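Local structure of phenylalanine--tRNA ligase beta subunit (Pyrococcus horikoshii, 2CXI) at residues M174-E177 and E178-E181; I123-Q126 and E127-L131; E63-A66 and R67-W71. The protein forms, with the alpha subunit, the tetrameric synthetase that attaches phenylalanine to its tRNA at the expense of ATP, the present chain being the N-terminal part of the beta subunit. All coordinates share one frame; numbering follows the deposited sequence.

Interaction 1: residues M174-E177 and E178-E181; sequences MTLE and EILE
M174 brings its CB up to OE1 of E178, at 3.5 Å, at the point where strand 174-175 gives way to helix 176-182 and the chain forms a capping box. The two side chains cross at about a right angle, and the selenium end of M174, a selenomethionine in this crystal, runs on away from the helix. CB also rests 3.9 Å from CG1 of I179, so one methylene serves both a carboxylate and an apolar neighbour. T175 is the N-cap. Its OG1 sits between its own backbone N and carbonyl carbon (chi1 71°), and from there it accepts the N-H of E178 at 3.0 Å in a fairly straight bond of 162°. E178 returns the favour: its OE1 accepts from T175 N, also at 3.0 Å, on the anti side of the carboxylate and somewhat out of its plane. Threonine suits the cap because its short hydroxyl reaches a backbone N-H of the first turn, and glutamate three residues on has the length to fold back; its negative charge would probably also be favoured by the helix dipole at this end. L176 turns its side chain inward onto Y199, L201 and M212, which belong to the neighbouring strands of the B3/4 domain, while its carbonyl O takes the N-H of L180. I179 and L180 reach M212 as well, so the buried side of this short helix is aliphatic. E177, partly exposed, lies against K161 with its side chain, and its OE2 remains 5.9 Å from OE1 of E181, a separation of like charges without contact. One turn on, the backbone N of E181 donates to E177 O at 3.1 Å.

Interaction 2: residues I123-Q126 and E127-L131; sequences IQLQ and EKIAL
L125 overlaps I129 one turn further along the helix, its CD1 lying 3.8 Å from CD1 of the isoleucine. The leucine CG stands anti to the backbone N (chi1 -178°), whereas CG1 of I129 is anti to its carbonyl carbon, and the two branched chains meet at a slant. Both are buried: L125 packs on M250 and A253 of helix 240-255, and I129 on V249 of that helix and I142 of strand 140-146. Aliphatic residues four apart thus form the inward face of helix 116-133 in the B3/4 domain. Neighbouring positions carry polar ends on aliphatic stems. CG of Q124 meets CE of K128 at 3.8 Å, and the bend at chi2 of the lysine (-68°) brings its chain back against the glutamine. Their tips are bound farther off, Q124 NE2 to the carbonyl O of D5 and K128 NZ to that of K3, so long side chains suit both places. On the exposed flank I123 and E127 run side by side, and the methyl CG2 of I123 lies 3.6 Å from OE2 of E127. The backbone bond K128 N to Q124 O is short, at 2.7 Å.

Interaction 3: residues E63-A66 and R67-W71; sequences EGVA and RQIKW
R67 lays its guanidinium over G64, with NH2 3.7 Å from CA of the glycine, inside the largely buried helix 62-72. The bare CA of the glycine lies against the face of the flat group. The arginine leaves the helix with CG anti to N (chi1 -171°) and bends at chi3, which brings its head back over the preceding turn. In the plane of the guanidinium, at its edge, a water accepts from R67 NE at 2.9 Å and donates to G64 O at 3.1 Å. That carbonyl also receives the N-H of Q68, a nearly straight helical bond of 170°, so two donors grip it; K70 N donates to A66 O at 2.8 Å. On another face of the helix, V65 and I69 run side by side, with CG1 of V65 3.8 Å from CD1 of I69. Their branched aliphatic chains are matched to apolar partners: V65 touches L11 and I69 touches I15 of helix 8-15, and I69 goes on to W24 and L27 of helix 21-30. A66, small enough to sit against helix 8-15, meets L14 and I15. Farther out, F328 makes a cation-pi contact with R67. The E63 carboxylate is hydrogen-bonded to S61 OG through OE1 and forms a salt bridge with R257 through OE2, while K70 pairs with E256. The side chain of Q68 is about 8 Å from that of D341, a predicted magnesium ligand shared with the alpha subunit. W71 NE1 donates to the carbonyl O of G78.

From the N terminus the chain meets interaction 3 first, in helix 62-72, then interaction 2 in helix 116-133, and last interaction 1, at the start of helix 176-182. Each is one continuous stretch, so none closes a long loop, and the three follow in series without nesting or crossing. Interactions 2 and 3 come within about 5 Å at their nearest atoms, and helix 240-255 touches both, linking helix 62-72 to the B3/4 domain. Interaction 1 belongs to the B3/4 domain, as interaction 2 does, with centres 24 Å apart, but lies on the opposite side of the chain's centre from interaction 3, about 28 Å away at the nearest atoms.

Interaction 1: residues M174-E177 and E178-E181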
HETATM    1  N   MSE A 174     -26.424 -11.680 -11.874  1.00 28.92           N
HETATM    2  CA  MSE A 174     -27.640 -11.988 -11.129  1.00 33.00           C
HETATM    3  C   MSE A 174     -27.317 -11.883  -9.652  1.00 28.27           C
HETATM    4  O   MSE A 174     -26.159 -12.067  -9.270  1.00 26.58           O
HETATM    5  CB  MSE A 174     -28.052 -13.426 -11.385  1.00 32.91           C
HETATM    6  CG  MSE A 174     -28.562 -13.697 -12.762  1.00 38.64           C
HETATM    7 SE   MSE A 174     -28.786 -15.661 -12.882  1.00 51.22          SE
HETATM    8  CE  MSE A 174     -29.925 -15.650 -14.535  1.00 43.67           C
ATOM      9  N   THR A 175     -28.320 -11.635  -8.809  1.00 25.53           N
ATOM     10  CA  THR A 175     -28.082 -11.667  -7.371  1.00 23.72           C
ATOM     11  C   THR A 175     -27.705 -13.086  -6.937  1.00 23.22           C
ATOM     12  O   THR A 175     -28.025 -14.089  -7.611  1.00 23.85           O
ATOM     13  CB  THR A 175     -29.308 -11.207  -6.534  1.00 22.69           C
ATOM     14  OG1 THR A 175     -30.324 -12.198  -6.619  1.00 23.43           O
ATOM     15  CG2 THR A 175     -29.947  -9.945  -7.086  1.00 23.18           C
ATOM     16  N   LEU A 176     -27.039 -13.165  -5.806  1.00 22.78           N
ATOM     17  CA  LEU A 176     -26.678 -14.442  -5.229  1.00 22.92           C
ATOM     18  C   LEU A 176     -27.910 -15.311  -5.043  1.00 23.55           C
ATOM     19  O   LEU A 176     -27.895 -16.485  -5.344  1.00 21.69           O
ATOM     20  CB  LEU A 176     -25.963 -14.225  -3.889  1.00 22.61           C
ATOM     21  CG  LEU A 176     -24.463 -13.978  -3.892  1.00 23.41           C
ATOM     22  CD1 LEU A 176     -23.867 -13.365  -5.177  1.00 19.96           C
ATOM     23  CD2 LEU A 176     -24.000 -13.330  -2.630  1.00 20.53           C
ATOM     24  N   GLU A 177     -28.972 -14.697  -4.541  1.00 24.94           N
ATOM     25  CA  GLU A 177     -30.278 -15.314  -4.445  1.00 27.20           C
ATOM     26  C   GLU A 177     -30.775 -15.935  -5.757  1.00 26.88           C
ATOM     27  O   GLU A 177     -31.156 -17.106  -5.789  1.00 25.27           O
ATOM     28  CB  GLU A 177     -31.271 -14.266  -3.917  1.00 29.20           C
ATOM     29  CG  GLU A 177     -31.471 -14.376  -2.434  1.00 35.54           C
ATOM     30  CD  GLU A 177     -31.933 -15.775  -2.077  1.00 43.96           C
ATOM     31  OE1 GLU A 177     -31.224 -16.466  -1.311  1.00 45.05           O
ATOM     32  OE2 GLU A 177     -32.980 -16.195  -2.622  1.00 47.52           O
ATOM     33  N   GLU A 178     -30.725 -15.156  -6.841  1.00 26.87           N
ATOM     34  CA  GLU A 178     -31.146 -15.615  -8.162  1.00 27.81           C
ATOM     35  C   GLU A 178     -30.283 -16.759  -8.665  1.00 26.82           C
ATOM     36  O   GLU A 178     -30.784 -17.652  -9.348  1.00 26.88           O
ATOM     37  CB  GLU A 178     -31.113 -14.477  -9.183  1.00 27.52           C
ATOM     38  CG  GLU A 178     -32.069 -13.348  -8.839  1.00 29.86           C
ATOM     39  CD  GLU A 178     -32.035 -12.196  -9.833  1.00 30.47           C
ATOM     40  OE1 GLU A 178     -30.934 -11.752 -10.261  1.00 27.99           O
ATOM     41  OE2 GLU A 178     -33.142 -11.705 -10.154  1.00 37.05           O
ATOM     42  N   ILE A 179     -28.985 -16.713  -8.355  1.00 25.35           N
ATOM     43  CA  ILE A 179     -28.096 -17.805  -8.760  1.00 24.86           C
ATOM     44  C   ILE A 179     -28.496 -19.114  -8.074  1.00 25.14           C
ATOM     45  O   ILE A 179     -28.595 -20.154  -8.732  1.00 24.98           O
ATOM     46  CB  ILE A 179     -26.605 -17.452  -8.501  1.00 24.49           C
ATOM     47  CG1 ILE A 179     -26.189 -16.181  -9.297  1.00 23.31           C
ATOM     48  CG2 ILE A 179     -25.707 -18.637  -8.880  1.00 24.04           C
ATOM     49  CD1 ILE A 179     -24.730 -15.652  -8.939  1.00 23.88           C
ATOM     50  N   LEU A 180     -28.730 -19.070  -6.757  1.00 26.53           N
ATOM     51  CA  LEU A 180     -29.186 -20.277  -6.020  1.00 27.90           C
ATOM     52  C   LEU A 180     -30.471 -20.847  -6.612  1.00 29.67           C
ATOM     53  O   LEU A 180     -30.629 -22.061  -6.729  1.00 29.48           O
ATOM     54  CB  LEU A 180     -29.372 -19.989  -4.539  1.00 27.54           C
ATOM     55  CG  LEU A 180     -28.102 -19.663  -3.744  1.00 28.75           C
ATOM     56  CD1 LEU A 180     -28.358 -19.878  -2.291  1.00 27.96           C
ATOM     57  CD2 LEU A 180     -26.933 -20.558  -4.193  1.00 28.46           C
ATOM     58  N   GLU A 181     -31.359 -19.952  -7.032  1.00 31.24           N
ATOM     59  CA  GLU A 181     -32.650 -20.329  -7.620  1.00 33.32           C
ATOM     60  C   GLU A 181     -32.539 -20.861  -9.051  1.00 32.70           C
ATOM     61  O   GLU A 181     -33.066 -21.916  -9.363  1.00 33.23           O
ATOM     62  CB  GLU A 181     -33.574 -19.103  -7.552  1.00 33.94           C
ATOM     63  CG  GLU A 181     -35.028 -19.357  -7.878  1.00 41.05           C
ATOM     64  CD  GLU A 181     -35.748 -18.084  -8.338  1.00 49.34           C
ATOM     65  OE1 GLU A 181     -35.260 -16.952  -8.046  1.00 52.29           O
ATOM     66  OE2 GLU A 181     -36.804 -18.217  -9.012  1.00 51.54           O
TER

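Interaction 2: residues I123-Q126 and E127-L131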
ATOM      1  N   ILE A 123      -9.301 -30.526 -13.581  1.00 23.06           N
ATOM      2  CA  ILE A 123     -10.760 -30.447 -13.390  1.00 23.19           C
ATOM      3  C   ILE A 123     -11.416 -31.726 -12.823  1.00 22.34           C
ATOM      4  O   ILE A 123     -12.262 -31.658 -11.924  1.00 20.78           O
ATOM      5  CB  ILE A 123     -11.480 -30.002 -14.717  1.00 23.41           C
ATOM      6  CG1 ILE A 123     -11.034 -28.579 -15.115  1.00 24.64           C
ATOM      7  CG2 ILE A 123     -13.006 -30.124 -14.590  1.00 23.27           C
ATOM      8  CD1 ILE A 123     -11.705 -27.996 -16.417  1.00 25.67           C
ATOM      9  N   GLN A 124     -11.051 -32.883 -13.366  1.00 21.53           N
ATOM     10  CA  GLN A 124     -11.595 -34.148 -12.865  1.00 21.40           C
ATOM     11  C   GLN A 124     -11.161 -34.367 -11.390  1.00 20.29           C
ATOM     12  O   GLN A 124     -11.963 -34.811 -10.563  1.00 20.28           O
ATOM     13  CB  GLN A 124     -11.070 -35.285 -13.708  1.00 20.08           C
ATOM     14  CG  GLN A 124     -11.573 -36.627 -13.293  1.00 22.50           C
ATOM     15  CD  GLN A 124     -11.152 -37.717 -14.266  1.00 23.32           C
ATOM     16  OE1 GLN A 124     -11.997 -38.435 -14.800  1.00 25.83           O
ATOM     17  NE2 GLN A 124      -9.846 -37.876 -14.447  1.00 19.81           N
ATOM     18  N   LEU A 125      -9.912 -34.034 -11.086  1.00 20.02           N
ATOM     19  CA  LEU A 125      -9.386 -34.175  -9.716  1.00 20.17           C
ATOM     20  C   LEU A 125     -10.140 -33.269  -8.727  1.00 20.22           C
ATOM     21  O   LEU A 125     -10.560 -33.680  -7.626  1.00 19.24           O
ATOM     22  CB  LEU A 125      -7.868 -33.968  -9.666  1.00 20.11           C
ATOM     23  CG  LEU A 125      -7.211 -34.152  -8.279  1.00 19.56           C
ATOM     24  CD1 LEU A 125      -7.439 -35.557  -7.736  1.00 19.76           C
ATOM     25  CD2 LEU A 125      -5.719 -33.835  -8.386  1.00 21.00           C
ATOM     26  N   GLN A 126     -10.388 -32.054  -9.167  1.00 19.91           N
ATOM     27  CA  GLN A 126     -11.202 -31.117  -8.415  1.00 20.97           C
ATOM     28  C   GLN A 126     -12.585 -31.730  -8.107  1.00 20.71           C
ATOM     29  O   GLN A 126     -13.044 -31.730  -6.958  1.00 18.96           O
ATOM     30  CB  GLN A 126     -11.216 -29.806  -9.227  1.00 21.39           C
ATOM     31  CG  GLN A 126     -12.242 -28.830  -8.967  1.00 25.30           C
ATOM     32  CD  GLN A 126     -12.016 -27.584  -9.836  1.00 27.75           C
ATOM     33  OE1 GLN A 126     -12.390 -26.510  -9.440  1.00 27.53           O
ATOM     34  NE2 GLN A 126     -11.385 -27.744 -11.006  1.00 26.33           N
ATOM     35  N   GLU A 127     -13.227 -32.326  -9.112  1.00 21.65           N
ATOM     36  CA  GLU A 127     -14.517 -32.953  -8.906  1.00 22.92           C
ATOM     37  C   GLU A 127     -14.420 -34.218  -8.062  1.00 21.63           C
ATOM     38  O   GLU A 127     -15.257 -34.437  -7.202  1.00 22.68           O
ATOM     39  CB  GLU A 127     -15.191 -33.283 -10.247  1.00 22.91           C
ATOM     40  CG  GLU A 127     -15.450 -32.062 -11.132  1.00 25.70           C
ATOM     41  CD  GLU A 127     -15.824 -32.390 -12.593  1.00 27.60           C
ATOM     42  OE1 GLU A 127     -15.844 -33.589 -13.013  1.00 33.34           O
ATOM     43  OE2 GLU A 127     -16.101 -31.428 -13.340  1.00 31.97           O
ATOM     44  N   LYS A 128     -13.456 -35.086  -8.345  1.00 21.67           N
ATOM     45  CA  LYS A 128     -13.355 -36.366  -7.584  1.00 20.30           C
ATOM     46  C   LYS A 128     -13.045 -36.114  -6.117  1.00 19.17           C
ATOM     47  O   LYS A 128     -13.629 -36.742  -5.232  1.00 18.16           O
ATOM     48  CB  LYS A 128     -12.279 -37.275  -8.173  1.00 20.86           C
ATOM     49  CG  LYS A 128     -12.525 -37.656  -9.631  1.00 22.75           C
ATOM     50  CD  LYS A 128     -13.748 -38.582  -9.813  1.00 22.75           C
ATOM     51  CE  LYS A 128     -14.141 -38.621 -11.283  1.00 27.28           C
ATOM     52  NZ  LYS A 128     -15.224 -39.654 -11.547  1.00 26.92           N
ATOM     53  N   ILE A 129     -12.146 -35.168  -5.824  1.00 19.30           N
ATOM     54  CA  ILE A 129     -11.921 -34.839  -4.404  1.00 18.72           C
ATOM     55  C   ILE A 129     -13.203 -34.325  -3.728  1.00 19.53           C
ATOM     56  O   ILE A 129     -13.565 -34.762  -2.623  1.00 18.09           O
ATOM     57  CB  ILE A 129     -10.740 -33.822  -4.211  1.00 18.56           C
ATOM     58  CG1 ILE A 129      -9.407 -34.477  -4.654  1.00 15.19           C
ATOM     59  CG2 ILE A 129     -10.690 -33.367  -2.719  1.00 18.21           C
ATOM     60  CD1 ILE A 129      -8.240 -33.551  -4.607  1.00 17.41           C
ATOM     61  N   ALA A 130     -13.873 -33.385  -4.380  1.00 20.84           N
ATOM     62  CA  ALA A 130     -15.094 -32.787  -3.822  1.00 22.27           C
ATOM     63  C   ALA A 130     -16.222 -33.780  -3.637  1.00 23.08           C
ATOM     64  O   ALA A 130     -16.968 -33.685  -2.683  1.00 21.70           O
ATOM     65  CB  ALA A 130     -15.571 -31.631  -4.699  1.00 22.46           C
ATOM     66  N   LEU A 131     -16.357 -34.733  -4.553  1.00 25.24           N
ATOM     67  CA  LEU A 131     -17.464 -35.702  -4.448  1.00 26.38           C
ATOM     68  C   LEU A 131     -17.327 -36.639  -3.265  1.00 26.39           C
ATOM     69  O   LEU A 131     -18.258 -36.759  -2.459  1.00 26.24           O
ATOM     70  CB  LEU A 131     -17.596 -36.531  -5.734  1.00 26.59           C
ATOM     71  CG  LEU A 131     -18.508 -37.774  -5.781  1.00 27.11           C
ATOM     72  CD1 LEU A 131     -19.974 -37.469  -5.593  1.00 30.09           C
ATOM     73  CD2 LEU A 131     -18.264 -38.430  -7.157  1.00 28.98           C
TER

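Interaction 3: residues E63-A66 and R67-W71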
ATOM      1  N   GLU A  63      -1.566 -37.628 -12.406  1.00 14.62           N
ATOM      2  CA  GLU A  63      -0.326 -37.181 -11.757  1.00 14.64           C
ATOM      3  C   GLU A  63       0.035 -38.121 -10.607  1.00 13.82           C
ATOM      4  O   GLU A  63       1.207 -38.489 -10.427  1.00 12.80           O
ATOM      5  CB  GLU A  63      -0.424 -35.714 -11.251  1.00 14.94           C
ATOM      6  CG  GLU A  63      -0.746 -34.689 -12.343  1.00 16.83           C
ATOM      7  CD  GLU A  63      -2.241 -34.533 -12.618  1.00 18.76           C
ATOM      8  OE1 GLU A  63      -3.074 -35.271 -12.056  1.00 25.63           O
ATOM      9  OE2 GLU A  63      -2.604 -33.647 -13.393  1.00 24.77           O
ATOM     10  N   GLY A  64      -0.966 -38.458  -9.794  1.00 14.04           N
ATOM     11  CA  GLY A  64      -0.755 -39.296  -8.612  1.00 13.86           C
ATOM     12  C   GLY A  64      -0.438 -40.745  -8.989  1.00 14.90           C
ATOM     13  O   GLY A  64       0.394 -41.406  -8.350  1.00 14.76           O
ATOM     14  N   VAL A  65      -1.104 -41.222 -10.039  1.00 14.70           N
ATOM     15  CA  VAL A  65      -0.852 -42.572 -10.577  1.00 16.27           C
ATOM     16  C   VAL A  65       0.591 -42.727 -11.133  1.00 16.20           C
ATOM     17  O   VAL A  65       1.313 -43.702 -10.812  1.00 15.87           O
ATOM     18  CB  VAL A  65      -1.909 -42.917 -11.646  1.00 15.67           C
ATOM     19  CG1 VAL A  65      -1.569 -44.283 -12.347  1.00 18.43           C
ATOM     20  CG2 VAL A  65      -3.268 -42.986 -11.012  1.00 18.73           C
ATOM     21  N   ALA A  66       1.014 -41.745 -11.943  1.00 16.54           N
ATOM     22  CA  ALA A  66       2.344 -41.714 -12.533  1.00 16.13           C
ATOM     23  C   ALA A  66       3.377 -41.634 -11.428  1.00 17.25           C
ATOM     24  O   ALA A  66       4.424 -42.253 -11.498  1.00 16.59           O
ATOM     25  CB  ALA A  66       2.468 -40.510 -13.459  1.00 16.23           C
ATOM     26  N   ARG A  67       3.079 -40.856 -10.398  1.00 16.51           N
ATOM     27  CA  ARG A  67       4.032 -40.690  -9.296  1.00 17.43           C
ATOM     28  C   ARG A  67       4.246 -42.055  -8.628  1.00 17.55           C
ATOM     29  O   ARG A  67       5.376 -42.500  -8.486  1.00 18.18           O
ATOM     30  CB  ARG A  67       3.488 -39.637  -8.302  1.00 15.93           C
ATOM     31  CG  ARG A  67       4.458 -39.166  -7.178  1.00 18.50           C
ATOM     32  CD  ARG A  67       3.896 -37.893  -6.524  1.00 19.71           C
ATOM     33  NE  ARG A  67       2.549 -38.159  -6.034  1.00 23.72           N
ATOM     34  CZ  ARG A  67       1.552 -37.281  -5.968  1.00 21.52           C
ATOM     35  NH1 ARG A  67       1.708 -36.002  -6.347  1.00 22.65           N
ATOM     36  NH2 ARG A  67       0.385 -37.698  -5.492  1.00 22.88           N
ATOM     37  N   GLN A  68       3.164 -42.750  -8.280  1.00 18.07           N
ATOM     38  CA  GLN A  68       3.295 -44.076  -7.701  1.00 19.84           C
ATOM     39  C   GLN A  68       4.084 -45.025  -8.555  1.00 18.34           C
ATOM     40  O   GLN A  68       4.955 -45.748  -8.048  1.00 18.56           O
ATOM     41  CB  GLN A  68       1.949 -44.742  -7.503  1.00 21.00           C
ATOM     42  CG  GLN A  68       1.787 -45.134  -6.127  1.00 29.51           C
ATOM     43  CD  GLN A  68       1.194 -43.955  -5.509  1.00 39.84           C
ATOM     44  OE1 GLN A  68       1.474 -43.604  -4.359  1.00 44.93           O
ATOM     45  NE2 GLN A  68       0.374 -43.269  -6.312  1.00 44.54           N
ATOM     46  N   ILE A  69       3.739 -45.067  -9.832  1.00 17.57           N
ATOM     47  CA  ILE A  69       4.457 -45.940 -10.768  1.00 17.95           C
ATOM     48  C   ILE A  69       5.946 -45.595 -10.838  1.00 18.44           C
ATOM     49  O   ILE A  69       6.784 -46.496 -10.909  1.00 20.05           O
ATOM     50  CB  ILE A  69       3.753 -45.942 -12.136  1.00 17.70           C
ATOM     51  CG1 ILE A  69       2.382 -46.601 -11.985  1.00 15.98           C
ATOM     52  CG2 ILE A  69       4.595 -46.683 -13.230  1.00 16.77           C
ATOM     53  CD1 ILE A  69       1.448 -46.338 -13.212  1.00 18.80           C
ATOM     54  N   LYS A  70       6.284 -44.306 -10.860  1.00 19.27           N
ATOM     55  CA  LYS A  70       7.707 -43.917 -10.898  1.00 19.48           C
ATOM     56  C   LYS A  70       8.455 -44.499  -9.687  1.00 19.12           C
ATOM     57  O   LYS A  70       9.584 -44.995  -9.822  1.00 19.25           O
ATOM     58  CB  LYS A  70       7.893 -42.380 -10.955  1.00 18.41           C
ATOM     59  CG  LYS A  70       7.677 -41.793 -12.388  1.00 20.88           C
ATOM     60  CD  LYS A  70       8.092 -40.334 -12.492  1.00 22.35           C
ATOM     61  CE  LYS A  70       7.124 -39.431 -11.751  1.00 28.49           C
ATOM     62  NZ  LYS A  70       7.388 -37.989 -12.202  1.00 35.64           N
ATOM     63  N   TRP A  71       7.842 -44.420  -8.504  1.00 18.91           N
ATOM     64  CA  TRP A  71       8.428 -45.001  -7.290  1.00 18.07           C
ATOM     65  C   TRP A  71       8.468 -46.536  -7.343  1.00 18.96           C
ATOM     66  O   TRP A  71       9.497 -47.166  -7.007  1.00 18.86           O
ATOM     67  CB  TRP A  71       7.669 -44.496  -6.039  1.00 18.36           C
ATOM     68  CG  TRP A  71       8.387 -43.379  -5.339  1.00 17.79           C
ATOM     69  CD1 TRP A  71       9.109 -43.477  -4.200  1.00 18.86           C
ATOM     70  CD2 TRP A  71       8.439 -41.992  -5.734  1.00 18.19           C
ATOM     71  NE1 TRP A  71       9.616 -42.236  -3.848  1.00 19.66           N
ATOM     72  CE2 TRP A  71       9.209 -41.309  -4.773  1.00 18.29           C
ATOM     73  CE3 TRP A  71       7.904 -41.255  -6.813  1.00 20.33           C
ATOM     74  CZ2 TRP A  71       9.489 -39.927  -4.864  1.00 19.20           C
ATOM     75  CZ3 TRP A  71       8.166 -39.875  -6.897  1.00 19.01           C
ATOM     76  CH2 TRP A  71       8.953 -39.231  -5.926  1.00 19.21           C
TER
HETATM   77  O   HOH W   1       1.106 -40.582  -5.484  1.00 28.55           O